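Local coordinates for monomethylamine corrinoid protein 1 (Methanosarcina barkeri, PDB 3EZX) that carries methyl groups on a bound corrinoid cofactor from MtmB to MtbA in the formation of methane from methylamine, at residues Leu94-Val99 / Val136-Lys141; Leu111-Leu116 / Ile123-Val128; Val130-Val135 / Lys163-Arg168. All coordinates share one frame; numbering follows the deposited sequence.

Contact 1 of 3, residues Leu94-Val99 / Val136-Lys141; sequences LAITFV and VEEAAK
Ile96 on the strand and Glu138 on the helix meet as two branched or bent chains laid slantwise to one another, with aliphatic carbon on both sides of the junction. The CG methylene of Glu138 sits against both branches of Ile96, 3.8 Å from Ile96 CD1 and equally 3.8 Å from Ile96 CG2. The ethyl arm of Ile96 is extended, with chi2 at 174°, and so carries CD1 straight out from the sheet to the helix surface. There the methyl also reaches the main chain, and Ile96 CD1 comes to 4.1 Å from Ala139 CA. The CB of Ala139 stays farther off, and the smallness of its side chain probably helps the methyl reach the helix backbone.

Helix 132-141 belongs to the crossover from strand 122-125 to strand 147-152 in the Rossmann-like B12-binding domain. Strand 94-99 lies between those two strands in the parallel sheet, so the crossover helix passes over it, and Ile96 is one of the side chains that fill the interface. Val147 and Leu149 flank Ile96 on the next strand, while Val124 touches Glu138 from the strand on the other side. Leu94 and Phe98 point from the strand to the same face of the sheet, whereas Ala95 and Thr97 turn to helix 107-118.

Glu138 divides its chain between two surroundings. With CG anti to the backbone N (chi1 -164°) the methylene is laid on the isoleucine, and a bend at chi2 (61°) then turns the carboxylate aside, to the partly exposed flank of the helix. Its charge is met there within the same helix, by a weak salt bridge in which Lys141 NZ stands 3.5 Å from Glu138 OE1. Nothing polar bridges strand and helix at this point; the backbone of Ile96 is instead paired with Leu148 in the sheet.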
ATOM      1  N   LEU A  94      12.672  -4.936 -10.646  1.00 43.64           N
ATOM      2  CA  LEU A  94      12.298  -3.535 -10.519  1.00 40.35           C
ATOM      3  C   LEU A  94      10.795  -3.392 -10.329  1.00 49.11           C
ATOM      4  O   LEU A  94      10.010  -3.887 -11.137  1.00 45.33           O
ATOM      5  CB  LEU A  94      12.705  -2.761 -11.771  1.00 47.13           C
ATOM      6  CG  LEU A  94      12.257  -1.293 -11.783  1.00 45.78           C
ATOM      7  CD1 LEU A  94      13.142  -0.502 -10.832  1.00 25.27           C
ATOM      8  CD2 LEU A  94      12.345  -0.731 -13.193  1.00 29.88           C
ATOM      9  N   ALA A  95      10.399  -2.713  -9.261  1.00 46.97           N
ATOM     10  CA  ALA A  95       8.988  -2.508  -8.996  1.00 42.08           C
ATOM     11  C   ALA A  95       8.623  -1.054  -9.247  1.00 39.72           C
ATOM     12  O   ALA A  95       9.242  -0.140  -8.708  1.00 40.55           O
ATOM     13  CB  ALA A  95       8.667  -2.880  -7.560  1.00 28.54           C
ATOM     14  N   ILE A  96       7.622  -0.852 -10.093  1.00 33.82           N
ATOM     15  CA  ILE A  96       7.124   0.477 -10.423  1.00 35.56           C
ATOM     16  C   ILE A  96       5.794   0.600  -9.688  1.00 38.45           C
ATOM     17  O   ILE A  96       4.798  -0.013 -10.097  1.00 33.15           O
ATOM     18  CB  ILE A  96       6.905   0.620 -11.954  1.00 39.42           C
ATOM     19  CG1 ILE A  96       8.236   0.387 -12.704  1.00 30.44           C
ATOM     20  CG2 ILE A  96       6.325   1.993 -12.259  1.00 28.97           C
ATOM     21  CD1 ILE A  96       8.072   0.362 -14.218  1.00 17.32           C
ATOM     22  N   THR A  97       5.792   1.368  -8.600  1.00 36.46           N
ATOM     23  CA  THR A  97       4.607   1.547  -7.767  1.00 36.13           C
ATOM     24  C   THR A  97       3.812   2.819  -8.013  1.00 28.47           C
ATOM     25  O   THR A  97       4.381   3.889  -8.240  1.00 21.79           O
ATOM     26  CB  THR A  97       4.986   1.516  -6.257  1.00 46.88           C
ATOM     27  OG1 THR A  97       6.080   2.415  -6.003  1.00 45.88           O
ATOM     28  CG2 THR A  97       5.380   0.099  -5.820  1.00 55.18           C
ATOM     29  N   PHE A  98       2.491   2.710  -7.924  1.00 25.89           N
ATOM     30  CA  PHE A  98       1.653   3.873  -8.182  1.00 23.09           C
ATOM     31  C   PHE A  98       0.237   3.711  -7.638  1.00 25.13           C
ATOM     32  O   PHE A  98      -0.202   2.609  -7.331  1.00 25.20           O
ATOM     33  CB  PHE A  98       1.575   4.076  -9.689  1.00 18.45           C
ATOM     34  CG  PHE A  98       1.026   2.878 -10.414  1.00 24.78           C
ATOM     35  CD1 PHE A  98      -0.331   2.777 -10.680  1.00 24.91           C
ATOM     36  CD2 PHE A  98       1.861   1.832 -10.792  1.00 26.61           C
ATOM     37  CE1 PHE A  98      -0.855   1.649 -11.309  1.00 20.11           C
ATOM     38  CE2 PHE A  98       1.348   0.702 -11.419  1.00 24.24           C
ATOM     39  CZ  PHE A  98      -0.015   0.611 -11.680  1.00 22.25           C
ATOM     40  N   VAL A  99      -0.468   4.828  -7.512  1.00 26.06           N
ATOM     41  CA  VAL A  99      -1.846   4.826  -7.063  1.00 22.50           C
ATOM     42  C   VAL A  99      -2.634   5.311  -8.284  1.00 28.77           C
ATOM     43  O   VAL A  99      -2.238   6.274  -8.932  1.00 21.51           O
ATOM     44  CB  VAL A  99      -2.052   5.797  -5.892  1.00 30.41           C
ATOM     45  CG1 VAL A  99      -3.490   5.718  -5.407  1.00 27.03           C
ATOM     46  CG2 VAL A  99      -1.080   5.474  -4.774  1.00 11.72           C
ATOM     47  N   VAL A 136       2.610   3.346 -18.331  1.00 35.65           N
ATOM     48  CA  VAL A 136       2.972   2.646 -19.556  1.00 39.10           C
ATOM     49  C   VAL A 136       4.299   3.192 -20.071  1.00 36.64           C
ATOM     50  O   VAL A 136       5.143   2.440 -20.548  1.00 41.26           O
ATOM     51  CB  VAL A 136       1.905   2.829 -20.654  1.00 35.07           C
ATOM     52  CG1 VAL A 136       2.362   2.165 -21.940  1.00 47.21           C
ATOM     53  CG2 VAL A 136       0.592   2.228 -20.203  1.00 45.42           C
ATOM     54  N   GLU A 137       4.479   4.505 -19.976  1.00 40.63           N
ATOM     55  CA  GLU A 137       5.716   5.123 -20.432  1.00 46.36           C
ATOM     56  C   GLU A 137       6.880   4.654 -19.574  1.00 43.02           C
ATOM     57  O   GLU A 137       7.985   4.436 -20.075  1.00 42.64           O
ATOM     58  CB  GLU A 137       5.606   6.652 -20.386  1.00 37.71           C
ATOM     59  CG  GLU A 137       4.975   7.254 -21.634  1.00 61.15           C
ATOM     60  CD  GLU A 137       4.821   8.763 -21.560  1.00 70.03           C
ATOM     61  OE1 GLU A 137       5.763   9.440 -21.095  1.00 79.55           O
ATOM     62  OE2 GLU A 137       3.760   9.273 -21.981  1.00 64.34           O
ATOM     63  N   GLU A 138       6.623   4.490 -18.281  1.00 37.28           N
ATOM     64  CA  GLU A 138       7.652   4.047 -17.351  1.00 38.90           C
ATOM     65  C   GLU A 138       8.025   2.600 -17.656  1.00 41.28           C
ATOM     66  O   GLU A 138       9.202   2.235 -17.632  1.00 36.05           O
ATOM     67  CB  GLU A 138       7.141   4.158 -15.914  1.00 39.85           C
ATOM     68  CG  GLU A 138       8.228   4.096 -14.851  1.00 49.12           C
ATOM     69  CD  GLU A 138       9.239   5.219 -14.991  1.00 53.69           C
ATOM     70  OE1 GLU A 138       8.833   6.335 -15.379  1.00 42.06           O
ATOM     71  OE2 GLU A 138      10.435   4.994 -14.704  1.00 57.13           O
ATOM     72  N   ALA A 139       7.016   1.785 -17.952  1.00 40.10           N
ATOM     73  CA  ALA A 139       7.234   0.376 -18.263  1.00 46.67           C
ATOM     74  C   ALA A 139       8.013   0.212 -19.566  1.00 49.01           C
ATOM     75  O   ALA A 139       8.808  -0.717 -19.711  1.00 50.90           O
ATOM     76  CB  ALA A 139       5.900  -0.352 -18.357  1.00 45.01           C
ATOM     77  N   ALA A 140       7.776   1.119 -20.511  1.00 46.58           N
ATOM     78  CA  ALA A 140       8.447   1.088 -21.806  1.00 46.96           C
ATOM     79  C   ALA A 140       9.942   1.340 -21.659  1.00 48.61           C
ATOM     80  O   ALA A 140      10.756   0.656 -22.274  1.00 58.35           O
ATOM     81  CB  ALA A 140       7.830   2.131 -22.738  1.00 49.90           C
ATOM     82  N   LYS A 141      10.299   2.328 -20.842  1.00 53.79           N
ATOM     83  CA  LYS A 141      11.699   2.672 -20.611  1.00 59.00           C
ATOM     84  C   LYS A 141      12.451   1.475 -20.044  1.00 62.66           C
ATOM     85  O   LYS A 141      13.671   1.384 -20.167  1.00 66.78           O
ATOM     86  CB  LYS A 141      11.812   3.838 -19.619  1.00 55.61           C
ATOM     87  CG  LYS A 141      11.050   5.097 -20.009  1.00 65.38           C
ATOM     88  CD  LYS A 141      11.086   6.128 -18.886  1.00 65.01           C
ATOM     89  CE  LYS A 141      10.164   7.306 -19.173  1.00 77.05           C
ATOM     90  NZ  LYS A 141      10.067   8.242 -18.015  1.00 79.15           N
TER

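Contact 2 of 3, residues Leu111-Leu116 / Ile123-Val128; sequences LVTTML and IVDLGV
The carboxylate of Asp125 turns one face to Thr113, whose methyl lies beneath one oxygen, with Thr113 CG2 3.7 Å from Asp125 OD2. The other oxygen, OD1, takes the polar partners. Gly127 N donates to Asp125 OD1 at 3.0 Å from its anti side, tilted 23° out of the carboxylate plane and away from the face that Thr113 covers; this closes an Asx turn. His109 NE2 is a second partner of OD1. The hydroxyl of Thr113 is directed back to the carbonyl of His109, one turn earlier in its own helix.

Beside this polar end the packing is aliphatic. Thr113 CG2 also meets Ile123 CG2, the two side chains lying at a slant. The other arm of Ile123 bends at chi2 (-53°), bringing Ile123 CD1 4.0 Å from Leu116 CB and 3.7 Å from the carbonyl of Leu116, Leu116 O.

The short helix and strand axes run nearly antiparallel, at 163° and 9.3 Å apart, as expected where a helix returns along the sheet in the beta-alpha-beta unit formed by 94-99, 107-118 and 122-125 of this Rossmann-like corrinoid-binding domain.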
ATOM      1  N   LEU A 111       3.177   1.795   2.138  1.00 37.57           N
ATOM      2  CA  LEU A 111       3.540   0.648   2.942  1.00 38.01           C
ATOM      3  C   LEU A 111       4.032  -0.515   2.070  1.00 36.83           C
ATOM      4  O   LEU A 111       5.062  -1.131   2.359  1.00 42.05           O
ATOM      5  CB  LEU A 111       2.348   0.204   3.782  1.00 38.48           C
ATOM      6  CG  LEU A 111       2.582  -0.936   4.780  1.00 38.03           C
ATOM      7  CD1 LEU A 111       3.741  -0.604   5.721  1.00 32.23           C
ATOM      8  CD2 LEU A 111       1.304  -1.158   5.553  1.00 43.98           C
ATOM      9  N   VAL A 112       3.299  -0.811   1.004  1.00 28.46           N
ATOM     10  CA  VAL A 112       3.684  -1.887   0.107  1.00 30.37           C
ATOM     11  C   VAL A 112       5.019  -1.574  -0.566  1.00 33.48           C
ATOM     12  O   VAL A 112       5.882  -2.446  -0.678  1.00 38.43           O
ATOM     13  CB  VAL A 112       2.647  -2.101  -1.015  1.00 32.02           C
ATOM     14  CG1 VAL A 112       3.200  -3.072  -2.024  1.00 27.69           C
ATOM     15  CG2 VAL A 112       1.323  -2.606  -0.436  1.00 33.75           C
ATOM     16  N   THR A 113       5.170  -0.333  -1.039  1.00 40.71           N
ATOM     17  CA  THR A 113       6.397   0.135  -1.716  1.00 43.74           C
ATOM     18  C   THR A 113       7.593  -0.014  -0.779  1.00 45.63           C
ATOM     19  O   THR A 113       8.709  -0.286  -1.225  1.00 59.68           O
ATOM     20  CB  THR A 113       6.323   1.659  -2.147  1.00 38.76           C
ATOM     21  OG1 THR A 113       5.154   1.897  -2.947  1.00 36.68           O
ATOM     22  CG2 THR A 113       7.575   2.035  -2.967  1.00 15.72           C
ATOM     23  N   THR A 114       7.360   0.202   0.513  1.00 44.75           N
ATOM     24  CA  THR A 114       8.438   0.100   1.475  1.00 43.59           C
ATOM     25  C   THR A 114       8.822  -1.359   1.618  1.00 38.93           C
ATOM     26  O   THR A 114      10.001  -1.698   1.586  1.00 28.23           O
ATOM     27  CB  THR A 114       8.045   0.656   2.856  1.00 45.93           C
ATOM     28  OG1 THR A 114       7.833   2.070   2.773  1.00 35.87           O
ATOM     29  CG2 THR A 114       9.138   0.367   3.864  1.00 42.31           C
ATOM     30  N   MET A 115       7.832  -2.232   1.767  1.00 24.54           N
ATOM     31  CA  MET A 115       8.134  -3.645   1.909  1.00 32.90           C
ATOM     32  C   MET A 115       8.886  -4.115   0.679  1.00 43.76           C
ATOM     33  O   MET A 115       9.971  -4.694   0.793  1.00 49.00           O
ATOM     34  CB  MET A 115       6.857  -4.435   2.133  1.00 33.77           C
ATOM     35  CG  MET A 115       6.208  -4.061   3.447  1.00 52.14           C
ATOM     36  SD  MET A 115       7.095  -4.636   4.935  1.00 50.81           S
ATOM     37  CE  MET A 115       8.682  -3.714   4.916  1.00 48.48           C
ATOM     38  N   LEU A 116       8.314  -3.880  -0.497  1.00 42.97           N
ATOM     39  CA  LEU A 116       9.016  -4.226  -1.715  1.00 47.68           C
ATOM     40  C   LEU A 116      10.250  -3.356  -1.583  1.00 50.46           C
ATOM     41  O   LEU A 116      10.158  -2.228  -1.108  1.00 61.68           O
ATOM     42  CB  LEU A 116       8.213  -3.801  -2.938  1.00 44.61           C
ATOM     43  CG  LEU A 116       7.009  -4.679  -3.245  1.00 41.55           C
ATOM     44  CD1 LEU A 116       6.313  -4.155  -4.480  1.00 40.08           C
ATOM     45  CD2 LEU A 116       7.475  -6.107  -3.447  1.00 33.60           C
ATOM     46  N   ILE A 123      13.168   0.259  -6.235  1.00 43.23           N
ATOM     47  CA  ILE A 123      11.918   0.991  -6.294  1.00 44.95           C
ATOM     48  C   ILE A 123      11.833   2.162  -7.259  1.00 42.99           C
ATOM     49  O   ILE A 123      12.800   2.892  -7.473  1.00 43.43           O
ATOM     50  CB  ILE A 123      11.532   1.488  -4.878  1.00 40.75           C
ATOM     51  CG1 ILE A 123      11.324   0.285  -3.955  1.00 47.14           C
ATOM     52  CG2 ILE A 123      10.279   2.335  -4.933  1.00 47.52           C
ATOM     53  CD1 ILE A 123      10.348  -0.747  -4.498  1.00 31.74           C
ATOM     54  N   VAL A 124      10.648   2.308  -7.845  1.00 42.62           N
ATOM     55  CA  VAL A 124      10.321   3.397  -8.759  1.00 45.36           C
ATOM     56  C   VAL A 124       8.907   3.814  -8.351  1.00 46.63           C
ATOM     57  O   VAL A 124       7.914   3.286  -8.860  1.00 48.89           O
ATOM     58  CB  VAL A 124      10.323   2.944 -10.230  1.00 44.49           C
ATOM     59  CG1 VAL A 124      10.006   4.128 -11.138  1.00 36.88           C
ATOM     60  CG2 VAL A 124      11.677   2.378 -10.590  1.00 48.90           C
ATOM     61  N   ASP A 125       8.838   4.749  -7.408  1.00 41.90           N
ATOM     62  CA  ASP A 125       7.578   5.252  -6.859  1.00 38.73           C
ATOM     63  C   ASP A 125       7.038   6.426  -7.674  1.00 38.13           C
ATOM     64  O   ASP A 125       7.557   7.536  -7.570  1.00 40.19           O
ATOM     65  CB  ASP A 125       7.817   5.707  -5.417  1.00 37.81           C
ATOM     66  CG  ASP A 125       6.543   5.808  -4.611  1.00 45.68           C
ATOM     67  OD1 ASP A 125       5.482   6.119  -5.192  1.00 42.89           O
ATOM     68  OD2 ASP A 125       6.612   5.586  -3.384  1.00 50.31           O
ATOM     69  N   LEU A 126       5.992   6.193  -8.464  1.00 27.44           N
ATOM     70  CA  LEU A 126       5.411   7.255  -9.286  1.00 30.01           C
ATOM     71  C   LEU A 126       4.530   8.254  -8.521  1.00 24.86           C
ATOM     72  O   LEU A 126       4.145   9.290  -9.068  1.00 31.94           O
ATOM     73  CB  LEU A 126       4.609   6.650 -10.446  1.00 22.74           C
ATOM     74  CG  LEU A 126       5.388   5.795 -11.453  1.00 36.23           C
ATOM     75  CD1 LEU A 126       4.490   5.437 -12.635  1.00 22.03           C
ATOM     76  CD2 LEU A 126       6.615   6.556 -11.940  1.00 30.48           C
ATOM     77  N   GLY A 127       4.221   7.949  -7.263  1.00 22.43           N
ATOM     78  CA  GLY A 127       3.387   8.834  -6.467  1.00 28.68           C
ATOM     79  C   GLY A 127       1.918   8.457  -6.569  1.00 28.42           C
ATOM     80  O   GLY A 127       1.599   7.283  -6.736  1.00 27.21           O
ATOM     81  N   VAL A 128       1.028   9.445  -6.475  1.00 26.62           N
ATOM     82  CA  VAL A 128      -0.415   9.203  -6.558  1.00 26.11           C
ATOM     83  C   VAL A 128      -1.035   9.928  -7.750  1.00 30.99           C
ATOM     84  O   VAL A 128      -0.396  10.781  -8.367  1.00 40.36           O
ATOM     85  CB  VAL A 128      -1.158   9.690  -5.276  1.00 34.27           C
ATOM     86  CG1 VAL A 128      -0.592   9.012  -4.045  1.00 26.49           C
ATOM     87  CG2 VAL A 128      -1.052  11.204  -5.145  1.00 20.50           C
TER

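Contact 3 of 3, residues Val130-Val135 / Lys163-Arg168; sequences VLNENV and KDLMDR
Asn132, in the first turn of helix 132-141, rests against Leu165 of helix 161-171, where two helices of the Rossmann-like B12-binding domain pack side by side on one face of its parallel sheet. Their backbones come close here, with Asn132 CA 5.3 Å from Leu165 CA.

The tight part is built round the isobutyl group of Leu165. Its CD1 methyl reaches the first helical turn and lies 3.6 Å from the backbone oxygen, Asn132 O, while the side chain of Val135 meets it at about a right angle, with Val135 CB 4.1 Å from Leu165 CD1. The amide of Asn132 covers the root of the leucine, Asn132 OD1 standing 3.6 Å from Leu165 CB. Phe98 of strand 94-99 and Phe182 of strand 179-183 also touch Leu165, and Phe98 touches Val135, so this half sits on the sheet.

Toward solvent the contact becomes polar and slack. With CG beside its own backbone N (chi1 -69°), Asn132 turns its NH2 group to Asp164, and the amide and carboxylate planes are only 22° apart. Even so, the bond from Asn132 ND2 to Asp164 OD1 is weak, 3.3 Å long and bent to 127° at the hydrogen. The same nitrogen has another weak acceptor in the carbonyl of Gly161. Cut back to an alanine, this position would probably leave Asp164 OD1 and the Gly161 carbonyl without their shared donor and open a gap beside Leu165 CB.

Arg168 is held within its own helix, through NH1 by a salt bridge with Glu171. On the more open side the second carboxylate oxygen of Asp164 makes a long salt bridge, with Arg168 NE 3.7 Å from Asp164 OD2.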
ATOM      1  N   VAL A 130      -1.544   8.963 -10.651  1.00 31.38           N
ATOM      2  CA  VAL A 130      -0.723   8.686 -11.829  1.00 25.75           C
ATOM      3  C   VAL A 130      -1.551   8.270 -13.040  1.00 33.49           C
ATOM      4  O   VAL A 130      -2.371   7.357 -12.948  1.00 39.06           O
ATOM      5  CB  VAL A 130       0.277   7.553 -11.540  1.00 27.69           C
ATOM      6  CG1 VAL A 130       1.189   7.349 -12.737  1.00 25.29           C
ATOM      7  CG2 VAL A 130       1.081   7.874 -10.285  1.00 37.25           C
ATOM      8  N   LEU A 131      -1.330   8.933 -14.173  1.00 32.27           N
ATOM      9  CA  LEU A 131      -2.050   8.610 -15.406  1.00 34.46           C
ATOM     10  C   LEU A 131      -1.627   7.220 -15.874  1.00 33.27           C
ATOM     11  O   LEU A 131      -0.487   6.808 -15.650  1.00 36.44           O
ATOM     12  CB  LEU A 131      -1.725   9.633 -16.499  1.00 38.03           C
ATOM     13  CG  LEU A 131      -2.150  11.087 -16.277  1.00 47.22           C
ATOM     14  CD1 LEU A 131      -1.422  11.989 -17.263  1.00 43.89           C
ATOM     15  CD2 LEU A 131      -3.657  11.217 -16.431  1.00 36.95           C
ATOM     16  N   ASN A 132      -2.534   6.495 -16.521  1.00 26.47           N
ATOM     17  CA  ASN A 132      -2.201   5.162 -16.996  1.00 27.69           C
ATOM     18  C   ASN A 132      -1.086   5.194 -18.035  1.00 33.78           C
ATOM     19  O   ASN A 132      -0.280   4.272 -18.116  1.00 36.64           O
ATOM     20  CB  ASN A 132      -3.432   4.475 -17.573  1.00 32.54           C
ATOM     21  CG  ASN A 132      -4.444   4.125 -16.514  1.00 37.17           C
ATOM     22  OD1 ASN A 132      -4.085   3.763 -15.395  1.00 43.91           O
ATOM     23  ND2 ASN A 132      -5.721   4.216 -16.860  1.00 45.81           N
ATOM     24  N   GLU A 133      -1.032   6.261 -18.820  1.00 37.23           N
ATOM     25  CA  GLU A 133      -0.005   6.388 -19.839  1.00 39.13           C
ATOM     26  C   GLU A 133       1.385   6.615 -19.257  1.00 42.42           C
ATOM     27  O   GLU A 133       2.374   6.157 -19.826  1.00 51.06           O
ATOM     28  CB  GLU A 133      -0.365   7.510 -20.810  1.00 52.57           C
ATOM     29  CG  GLU A 133      -1.535   7.150 -21.709  1.00 77.70           C
ATOM     30  CD  GLU A 133      -1.818   8.196 -22.770  1.00 91.40           C
ATOM     31  OE1 GLU A 133      -0.862   8.654 -23.435  1.00 91.40           O
ATOM     32  OE2 GLU A 133      -3.002   8.549 -22.948  1.00 91.40           O
ATOM     33  N   ASN A 134       1.472   7.316 -18.130  1.00 37.37           N
ATOM     34  CA  ASN A 134       2.772   7.548 -17.509  1.00 33.11           C
ATOM     35  C   ASN A 134       3.309   6.255 -16.905  1.00 39.48           C
ATOM     36  O   ASN A 134       4.517   6.107 -16.724  1.00 41.41           O
ATOM     37  CB  ASN A 134       2.694   8.625 -16.424  1.00 39.57           C
ATOM     38  CG  ASN A 134       2.466  10.010 -16.991  1.00 41.08           C
ATOM     39  OD1 ASN A 134       3.071  10.389 -17.993  1.00 55.85           O
ATOM     40  ND2 ASN A 134       1.599  10.778 -16.348  1.00 57.62           N
ATOM     41  N   VAL A 135       2.410   5.326 -16.584  1.00 36.25           N
ATOM     42  CA  VAL A 135       2.823   4.044 -16.029  1.00 35.13           C
ATOM     43  C   VAL A 135       3.320   3.225 -17.212  1.00 37.73           C
ATOM     44  O   VAL A 135       4.321   2.515 -17.119  1.00 39.98           O
ATOM     45  CB  VAL A 135       1.646   3.297 -15.344  1.00 34.17           C
ATOM     46  CG1 VAL A 135       2.109   1.936 -14.847  1.00 16.02           C
ATOM     47  CG2 VAL A 135       1.113   4.111 -14.176  1.00 29.09           C
ATOM     48  N   LYS A 163      -8.343  -1.390 -15.577  1.00 59.03           N
ATOM     49  CA  LYS A 163      -8.677  -2.191 -16.742  1.00 55.27           C
ATOM     50  C   LYS A 163      -8.002  -1.524 -17.928  1.00 49.63           C
ATOM     51  O   LYS A 163      -7.225  -2.149 -18.651  1.00 53.64           O
ATOM     52  CB  LYS A 163     -10.193  -2.233 -16.955  1.00 59.11           C
ATOM     53  CG  LYS A 163     -10.624  -3.156 -18.087  1.00 65.95           C
ATOM     54  CD  LYS A 163     -12.135  -3.266 -18.195  1.00 72.20           C
ATOM     55  CE  LYS A 163     -12.536  -4.216 -19.317  1.00 81.20           C
ATOM     56  NZ  LYS A 163     -14.015  -4.390 -19.417  1.00 90.31           N
ATOM     57  N   ASP A 164      -8.300  -0.242 -18.108  1.00 49.30           N
ATOM     58  CA  ASP A 164      -7.726   0.544 -19.189  1.00 50.24           C
ATOM     59  C   ASP A 164      -6.211   0.365 -19.223  1.00 47.39           C
ATOM     60  O   ASP A 164      -5.631   0.138 -20.281  1.00 49.43           O
ATOM     61  CB  ASP A 164      -8.077   2.024 -19.003  1.00 63.77           C
ATOM     62  CG  ASP A 164      -7.349   2.932 -19.985  1.00 74.83           C
ATOM     63  OD1 ASP A 164      -6.107   3.048 -19.894  1.00 84.73           O
ATOM     64  OD2 ASP A 164      -8.020   3.532 -20.849  1.00 76.70           O
ATOM     65  N   LEU A 165      -5.574   0.465 -18.063  1.00 42.74           N
ATOM     66  CA  LEU A 165      -4.130   0.304 -17.987  1.00 42.81           C
ATOM     67  C   LEU A 165      -3.720  -1.013 -18.642  1.00 52.83           C
ATOM     68  O   LEU A 165      -2.911  -1.027 -19.573  1.00 56.72           O
ATOM     69  CB  LEU A 165      -3.675   0.345 -16.524  1.00 32.88           C
ATOM     70  CG  LEU A 165      -2.196   0.141 -16.180  1.00 26.86           C
ATOM     71  CD1 LEU A 165      -1.306   1.027 -17.045  1.00 16.81           C
ATOM     72  CD2 LEU A 165      -1.990   0.449 -14.699  1.00 27.14           C
ATOM     73  N   MET A 166      -4.283  -2.119 -18.165  1.00 55.84           N
ATOM     74  CA  MET A 166      -3.963  -3.422 -18.733  1.00 59.75           C
ATOM     75  C   MET A 166      -4.221  -3.423 -20.237  1.00 58.85           C
ATOM     76  O   MET A 166      -3.417  -3.948 -21.010  1.00 56.21           O
ATOM     77  CB  MET A 166      -4.785  -4.526 -18.059  1.00 48.51           C
ATOM     78  CG  MET A 166      -4.347  -4.825 -16.641  1.00 48.24           C
ATOM     79  SD  MET A 166      -2.564  -5.097 -16.529  1.00 69.36           S
ATOM     80  CE  MET A 166      -2.477  -6.873 -16.468  1.00 72.74           C
ATOM     81  N   ASP A 167      -5.335  -2.826 -20.653  1.00 49.59           N
ATOM     82  CA  ASP A 167      -5.654  -2.774 -22.072  1.00 59.76           C
ATOM     83  C   ASP A 167      -4.618  -1.967 -22.852  1.00 59.80           C
ATOM     84  O   ASP A 167      -4.301  -2.301 -23.994  1.00 61.92           O
ATOM     85  CB  ASP A 167      -7.046  -2.172 -22.300  1.00 66.64           C
ATOM     86  CG  ASP A 167      -8.158  -3.028 -21.721  1.00 82.34           C
ATOM     87  OD1 ASP A 167      -8.063  -4.272 -21.808  1.00 81.91           O
ATOM     88  OD2 ASP A 167      -9.136  -2.455 -21.193  1.00 91.40           O
ATOM     89  N   ARG A 168      -4.086  -0.912 -22.240  1.00 56.46           N
ATOM     90  CA  ARG A 168      -3.094  -0.075 -22.908  1.00 56.77           C
ATOM     91  C   ARG A 168      -1.728  -0.737 -22.967  1.00 54.92           C
ATOM     92  O   ARG A 168      -0.925  -0.428 -23.844  1.00 60.26           O
ATOM     93  CB  ARG A 168      -2.973   1.289 -22.217  1.00 60.75           C
ATOM     94  CG  ARG A 168      -4.261   2.101 -22.197  1.00 68.01           C
ATOM     95  CD  ARG A 168      -4.926   2.141 -23.569  1.00 88.53           C
ATOM     96  NE  ARG A 168      -6.314   1.677 -23.514  1.00 91.40           N
ATOM     97  CZ  ARG A 168      -7.089   1.487 -24.580  1.00 91.40           C
ATOM     98  NH1 ARG A 168      -6.617   1.719 -25.799  1.00 91.40           N
ATOM     99  NH2 ARG A 168      -8.338   1.063 -24.426  1.00 91.40           N
TER

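Overall arrangement
Strand 94-99 ties the contacts together. Contact 1 and contact 2, centres about 11 Å apart, lie on opposite faces of the sheet and are joined through it by Thr97, whose N is 2.9 Å from Val124 O and whose O is 2.8 Å from Leu126 N. Contact 3, its centre about 10 Å from that of contact 1, shares helix 132-141 with it; Phe98 CZ reaches Leu165 CD2 at 3.6 Å. The centres of contacts 2 and 3 are about 17 Å apart; Leu126 meets Val135 between them. Contact 2 comes nearest the cofactor: Leu111 and Val112 of its helix touch the 5-hydroxybenzimidazolylcobamide, and the side chain of Leu116 is about 6 Å from it, against about 11 Å for Ile96 and 10 Å for Leu165.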